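Local coordinates for protein 2-dehydropantoate 2-reductase (Porphyromonas gingivalis, PDB 2QYT) that probably catalyses the NADPH-dependent reduction of 2-dehydropantoate (ketopantoate) to (R)-pantoate, the second step from 3-methyl-2-oxobutanoate toward pantothenate, at residues A[121-126]-A[135-140]; A[82-87]-A[109-114]. One frame throughout, in Å; residues are numbered along the deposited sequence.

Interaction 1. Residues A[121-126]-A[135-140]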
loop_
_atom_site.group_PDB
_atom_site.type_symbol
_atom_site.label_atom_id
_atom_site.label_comp_id
_atom_site.label_asym_id
_atom_site.label_seq_id
_atom_site.Cartn_x
_atom_site.Cartn_y
_atom_site.Cartn_z
ATOM N N ASP A 121 -10.361 1.954 -0.809
ATOM C CA ASP A 121 -11.201 0.785 -0.648
ATOM C C ASP A 121 -10.672 -0.459 -1.358
ATOM O O ASP A 121 -11.470 -1.253 -1.841
ATOM C CB ASP A 121 -12.597 1.123 -1.194
ATOM C CG ASP A 121 -12.582 1.364 -2.687
ATOM O OD1 ASP A 121 -11.485 1.501 -3.270
ATOM O OD2 ASP A 121 -13.668 1.411 -3.286
ATOM N N ILE A 122 -9.352 -0.602 -1.428
ATOM C CA ILE A 122 -8.716 -1.698 -2.133
ATOM C C ILE A 122 -9.130 -3.047 -1.519
ATOM O O ILE A 122 -9.456 -3.975 -2.261
ATOM C CB ILE A 122 -7.164 -1.624 -2.137
ATOM C CG1 ILE A 122 -6.649 -0.299 -2.710
ATOM C CG2 ILE A 122 -6.595 -2.838 -2.918
ATOM C CD1 ILE A 122 -7.005 -0.053 -4.195
ATOM N N ALA A 123 -9.133 -3.120 -0.180
ATOM C CA ALA A 123 -9.518 -4.344 0.532
ATOM C C ALA A 123 -10.988 -4.722 0.275
ATOM O O ALA A 123 -11.312 -5.874 0.083
ATOM C CB ALA A 123 -9.266 -4.177 2.029
ATOM N N GLU A 124 -11.876 -3.740 0.288
ATOM C CA GLU A 124 -13.259 -3.990 -0.030
ATOM C C GLU A 124 -13.419 -4.586 -1.431
ATOM O O GLU A 124 -14.185 -5.540 -1.626
ATOM C CB GLU A 124 -14.084 -2.710 0.088
ATOM C CG GLU A 124 -14.404 -2.302 1.528
ATOM C CD GLU A 124 -13.214 -1.672 2.256
ATOM O OE1 GLU A 124 -13.250 -1.668 3.502
ATOM O OE2 GLU A 124 -12.254 -1.185 1.600
ATOM N N ARG A 125 -12.722 -3.976 -2.387
ATOM C CA ARG A 125 -12.736 -4.381 -3.775
ATOM C C ARG A 125 -12.293 -5.849 -3.894
ATOM O O ARG A 125 -13.037 -6.694 -4.415
ATOM C CB ARG A 125 -11.871 -3.423 -4.608
ATOM C CG ARG A 125 -12.489 -1.982 -4.715
ATOM C CD ARG A 125 -11.608 -1.000 -5.530
ATOM N NE ARG A 125 -11.295 -1.488 -6.887
ATOM C CZ ARG A 125 -12.208 -1.793 -7.823
ATOM N NH1 ARG A 125 -13.511 -1.705 -7.550
ATOM N NH2 ARG A 125 -11.823 -2.219 -9.030
HETATM N N MSE A 126 -11.128 -6.147 -3.336
HETATM C CA MSE A 126 -10.566 -7.483 -3.352
HETATM C C MSE A 126 -11.406 -8.518 -2.593
HETATM O O MSE A 126 -11.341 -9.707 -2.894
HETATM C CB MSE A 126 -9.144 -7.451 -2.811
HETATM C CG MSE A 126 -8.214 -6.720 -3.710
HETATM SE SE MSE A 126 -6.359 -7.177 -3.410
HETATM C CE MSE A 126 -6.546 -9.047 -3.660
ATOM N N VAL A 135 -8.886 -11.395 3.194
ATOM C CA VAL A 135 -8.281 -10.136 2.765
ATOM C C VAL A 135 -8.174 -9.208 3.976
ATOM O O VAL A 135 -9.169 -8.889 4.581
ATOM C CB VAL A 135 -9.078 -9.488 1.576
ATOM C CG1 VAL A 135 -8.512 -8.098 1.205
ATOM C CG2 VAL A 135 -9.136 -10.445 0.359
ATOM N N TRP A 136 -6.952 -8.831 4.348
ATOM C CA TRP A 136 -6.740 -7.823 5.373
ATOM C C TRP A 136 -6.511 -6.452 4.718
ATOM O O TRP A 136 -6.475 -6.358 3.519
ATOM C CB TRP A 136 -5.544 -8.208 6.237
ATOM C CG TRP A 136 -5.743 -9.453 7.115
ATOM C CD1 TRP A 136 -6.937 -10.079 7.452
ATOM C CD2 TRP A 136 -4.718 -10.148 7.816
ATOM N NE1 TRP A 136 -6.688 -11.114 8.310
ATOM C CE2 TRP A 136 -5.336 -11.194 8.531
ATOM C CE3 TRP A 136 -3.318 -10.002 7.885
ATOM C CZ2 TRP A 136 -4.601 -12.106 9.315
ATOM C CZ3 TRP A 136 -2.591 -10.908 8.661
ATOM C CH2 TRP A 136 -3.238 -11.946 9.358
ATOM N N LYS A 137 -6.407 -5.397 5.514
ATOM C CA LYS A 137 -6.183 -4.044 5.025
ATOM C C LYS A 137 -4.779 -3.649 5.420
ATOM O O LYS A 137 -4.292 -4.055 6.472
ATOM C CB LYS A 137 -7.157 -3.079 5.690
ATOM C CG LYS A 137 -8.579 -3.477 5.449
ATOM C CD LYS A 137 -9.557 -2.399 5.793
ATOM C CE LYS A 137 -10.946 -2.994 5.635
ATOM N NZ LYS A 137 -12.011 -2.083 6.118
ATOM N N GLY A 138 -4.128 -2.867 4.577
ATOM C CA GLY A 138 -2.791 -2.395 4.897
ATOM C C GLY A 138 -2.478 -1.091 4.202
ATOM O O GLY A 138 -3.147 -0.724 3.237
ATOM N N CYS A 139 -1.502 -0.353 4.743
ATOM C CA CYS A 139 -0.931 0.767 4.043
ATOM C C CYS A 139 0.490 1.039 4.526
ATOM O O CYS A 139 0.839 0.761 5.680
ATOM C CB CYS A 139 -1.803 2.018 4.186
ATOM S SG CYS A 139 -1.755 2.753 5.831
ATOM N N VAL A 140 1.321 1.576 3.633
ATOM C CA VAL A 140 2.751 1.798 3.918
ATOM C C VAL A 140 3.083 3.269 3.741
ATOM O O VAL A 140 2.410 3.967 2.995
ATOM C CB VAL A 140 3.661 0.866 3.064
ATOM C CG1 VAL A 140 3.364 -0.598 3.362
ATOM C CG2 VAL A 140 3.521 1.125 1.558
#
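The ammonium group of K137 is gripped by two carboxylates: NZ donates to OE1 of E124 at 2.9 Å in a salt bridge, and it forms a second one with D195, at the start of helix 194-215. Two acids next to one ammonium group would be expected to favour the protonated amine. The bridge to E124 arrives nearly along the C-O axis of OE1, and the two side chains cross at about a right angle. E124 starts out pointing away from the strand; a bend at chi2 (76°) turns its CD back, and the carboxylate then comes within range of the lysine tip. K137, in contrast, runs extended beyond CG, and its methylenes pass alongside A123. There the methyl CB of A123 packs against K137 CG at 3.6 Å, while W136 O lies 3.8 Å from the same CB. This close fit occurs where the backbones are nearest, with the CA atoms of A123 and K137 5.6 Å apart. V135 meets the helix at A123 and again three residues on, at M126. Its CG1, anti to the backbone N (chi1 175°), touches both helix residues, 4.1 Å from A123 CB and also 4.1 Å from CB of selenomethionine M126. No backbone hydrogen bond joins helix to strand, so the contact rests on one charged bridge and a small apolar patch. The arrangement is a short helix packed against the entry of a long strand. Beyond it, the M126 side chain continues onto M96, V100 and I103 of helix 96-103 and onto I113 and P115 of strand 111-115, whereas strand 137-148 pairs through K137 and C139 with strand 158-164.

Interaction 2. Residues A[82-87]-A[109-114]. With EDO (1,2-ethanediol), chain H.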
loop_
_atom_site.group_PDB
_atom_site.type_symbol
_atom_site.label_atom_id
_atom_site.label_comp_id
_atom_site.label_asym_id
_atom_site.label_seq_id
_atom_site.Cartn_x
_atom_site.Cartn_y
_atom_site.Cartn_z
ATOM N N GLY A 82 2.758 -21.889 -5.628
ATOM C CA GLY A 82 1.845 -22.743 -4.840
ATOM C C GLY A 82 1.282 -21.959 -3.669
ATOM O O GLY A 82 1.508 -20.735 -3.550
ATOM N N THR A 83 0.463 -22.606 -2.858
ATOM C CA THR A 83 -0.238 -21.866 -1.812
ATOM C C THR A 83 0.750 -21.354 -0.750
ATOM O O THR A 83 1.790 -21.989 -0.504
ATOM C CB THR A 83 -1.294 -22.750 -1.146
ATOM O OG1 THR A 83 -0.589 -23.807 -0.525
ATOM C CG2 THR A 83 -2.297 -23.343 -2.194
ATOM N N VAL A 84 0.434 -20.220 -0.131
ATOM C CA VAL A 84 1.311 -19.602 0.876
ATOM C C VAL A 84 0.480 -19.142 2.085
ATOM O O VAL A 84 -0.768 -19.207 2.080
ATOM C CB VAL A 84 2.107 -18.361 0.301
ATOM C CG1 VAL A 84 3.025 -18.768 -0.878
ATOM C CG2 VAL A 84 1.158 -17.308 -0.179
ATOM N N ASP A 85 1.153 -18.658 3.121
ATOM C CA ASP A 85 0.425 -18.123 4.276
ATOM C C ASP A 85 -0.029 -16.644 4.123
ATOM O O ASP A 85 -1.095 -16.286 4.607
ATOM C CB ASP A 85 1.238 -18.393 5.554
ATOM C CG ASP A 85 1.488 -19.876 5.733
ATOM O OD1 ASP A 85 0.510 -20.592 5.886
ATOM O OD2 ASP A 85 2.629 -20.350 5.648
ATOM N N TYR A 86 0.802 -15.844 3.457
ATOM C CA TYR A 86 0.598 -14.389 3.293
ATOM C C TYR A 86 0.965 -14.024 1.886
ATOM O O TYR A 86 1.985 -14.450 1.389
ATOM C CB TYR A 86 1.439 -13.579 4.287
ATOM C CG TYR A 86 1.223 -14.017 5.735
ATOM C CD1 TYR A 86 2.159 -14.849 6.402
ATOM C CD2 TYR A 86 0.076 -13.617 6.440
ATOM C CE1 TYR A 86 1.944 -15.247 7.756
ATOM C CE2 TYR A 86 -0.150 -14.038 7.803
ATOM C CZ TYR A 86 0.784 -14.823 8.433
ATOM O OH TYR A 86 0.543 -15.166 9.746
ATOM N N ILE A 87 0.056 -13.320 1.231
ATOM C CA ILE A 87 0.358 -12.642 0.010
ATOM C C ILE A 87 0.347 -11.137 0.279
ATOM O O ILE A 87 -0.668 -10.559 0.711
ATOM C CB ILE A 87 -0.656 -12.960 -1.100
ATOM C CG1 ILE A 87 -0.646 -14.461 -1.411
ATOM C CG2 ILE A 87 -0.375 -12.080 -2.369
ATOM C CD1 ILE A 87 -1.876 -14.941 -2.239
ATOM N N GLN A 109 -5.943 -22.567 2.109
ATOM C CA GLN A 109 -6.750 -22.555 3.342
ATOM C C GLN A 109 -6.390 -21.426 4.261
ATOM O O GLN A 109 -7.256 -20.641 4.642
ATOM C CB GLN A 109 -6.649 -23.899 4.115
ATOM C CG GLN A 109 -6.659 -23.752 5.684
ATOM C CD GLN A 109 -6.903 -25.057 6.499
ATOM O OE1 GLN A 109 -6.498 -26.171 6.107
ATOM N NE2 GLN A 109 -7.549 -24.900 7.663
ATOM N N ASN A 110 -5.115 -21.320 4.583
ATOM C CA ASN A 110 -4.671 -20.351 5.565
ATOM C C ASN A 110 -4.369 -18.961 5.038
ATOM O O ASN A 110 -4.055 -18.057 5.837
ATOM C CB ASN A 110 -3.440 -20.898 6.305
ATOM C CG ASN A 110 -3.741 -22.204 7.053
ATOM O OD1 ASN A 110 -4.796 -22.332 7.713
ATOM N ND2 ASN A 110 -2.832 -23.180 6.946
ATOM N N THR A 111 -4.472 -18.766 3.722
ATOM C CA THR A 111 -3.877 -17.583 3.092
ATOM C C THR A 111 -4.558 -16.306 3.493
ATOM O O THR A 111 -5.794 -16.240 3.510
ATOM C CB THR A 111 -3.842 -17.669 1.563
ATOM O OG1 THR A 111 -3.257 -18.901 1.196
ATOM C CG2 THR A 111 -3.002 -16.506 0.954
ATOM N N LYS A 112 -3.741 -15.303 3.813
ATOM C CA LYS A 112 -4.193 -13.924 4.078
ATOM C C LYS A 112 -3.496 -12.994 3.083
ATOM O O LYS A 112 -2.308 -13.135 2.825
ATOM C CB LYS A 112 -3.889 -13.472 5.506
ATOM C CG LYS A 112 -4.427 -14.407 6.621
ATOM C CD LYS A 112 -5.958 -14.423 6.594
ATOM C CE LYS A 112 -6.550 -15.260 7.692
ATOM N NZ LYS A 112 -6.219 -16.657 7.549
ATOM N N ILE A 113 -4.267 -12.087 2.504
ATOM C CA ILE A 113 -3.797 -11.208 1.488
ATOM C C ILE A 113 -3.815 -9.815 2.068
ATOM O O ILE A 113 -4.822 -9.405 2.685
ATOM C CB ILE A 113 -4.687 -11.268 0.222
ATOM C CG1 ILE A 113 -4.792 -12.714 -0.294
ATOM C CG2 ILE A 113 -4.135 -10.383 -0.856
ATOM C CD1 ILE A 113 -5.866 -12.892 -1.305
ATOM N N LEU A 114 -2.686 -9.117 1.878
ATOM C CA LEU A 114 -2.470 -7.730 2.279
ATOM C C LEU A 114 -2.227 -6.829 1.059
ATOM O O LEU A 114 -1.123 -6.801 0.534
ATOM C CB LEU A 114 -1.215 -7.634 3.156
ATOM C CG LEU A 114 -1.369 -7.328 4.643
ATOM C CD1 LEU A 114 -0.035 -7.113 5.358
ATOM C CD2 LEU A 114 -2.245 -6.091 4.727
HETATM C C1 EDO H . -4.612 -25.348 1.786
HETATM O O1 EDO H . -5.268 -25.032 0.531
HETATM C C2 EDO H . -3.098 -25.135 1.824
HETATM O O2 EDO H . -2.480 -25.891 0.781
HETATM O O HOH W 1 -1.819 -17.059 7.251
#
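Y86 and I87 pair with K112 and I113 as neighbouring parallel strands of the Rossmann-type sheet, in which strand 111-115 is one edge and strand 86-89 lies between it and strand 9-14. The bonding is tight at the I87 end. L114 N reaches I87 O at 2.7 Å, nearly straight at 174°, and I87 N donates to K112 O at 2.9 Å. K112 N continues the pairing to D85 O, although this donor stands 35° above the carbonyl plane. On the face carrying I87 and I113, these two side chains lie side by side, pointing the same way. CD1 of I87 also meets the T111 methyl CG2 at 3.7 Å; that methyl is anti to the backbone N, with OG1 beside the backbone N, leaving the hydroxyl turned toward V84.

On the other face Y86 and K112 make a modest contact, CD2 to CB at 4.1 Å, and their polar ends lead elsewhere: both K112 NZ and Y86 OH bond to D173. The loose side is the end with exposed T83 and N110. A water lies over one face of the tyrosine ring, offset toward its rim, and is placed to donate to D85 O and N110 O. D85 and N110 run side by side with their carboxylate and amide planes 27° apart, D85 OD2 accepting a hydrogen bond from the backbone N of K10, and a 1,2-ethanediol, probably from the crystallisation liquor, meets T83 OG1 through O2. Next to the D85-T111 pair, T111 OG1 donates to V84 O at 2.7 Å, slightly tilted from the carbonyl plane.

From the N terminus, residues 82-87 enter the Rossmann-type sheet, and interaction 2 closes the first loop, whose 21 intervening residues include helix 96-103, a crossover that returns the chain parallel as strand 111-115. The next element along the chain is helix 122-126, after a short connection, and interaction 1 closes a second, shorter loop of eight residues, containing neither helix nor strand. The loops follow in series, neither enclosing the other. They still touch, with centres 14 Å apart: W136 N probably bonds to I113 O at 2.8 Å, and L114 CD2 packs near K137 O. The edge of the parallel sheet is thereby joined to strand 137-148 of the mixed sheet.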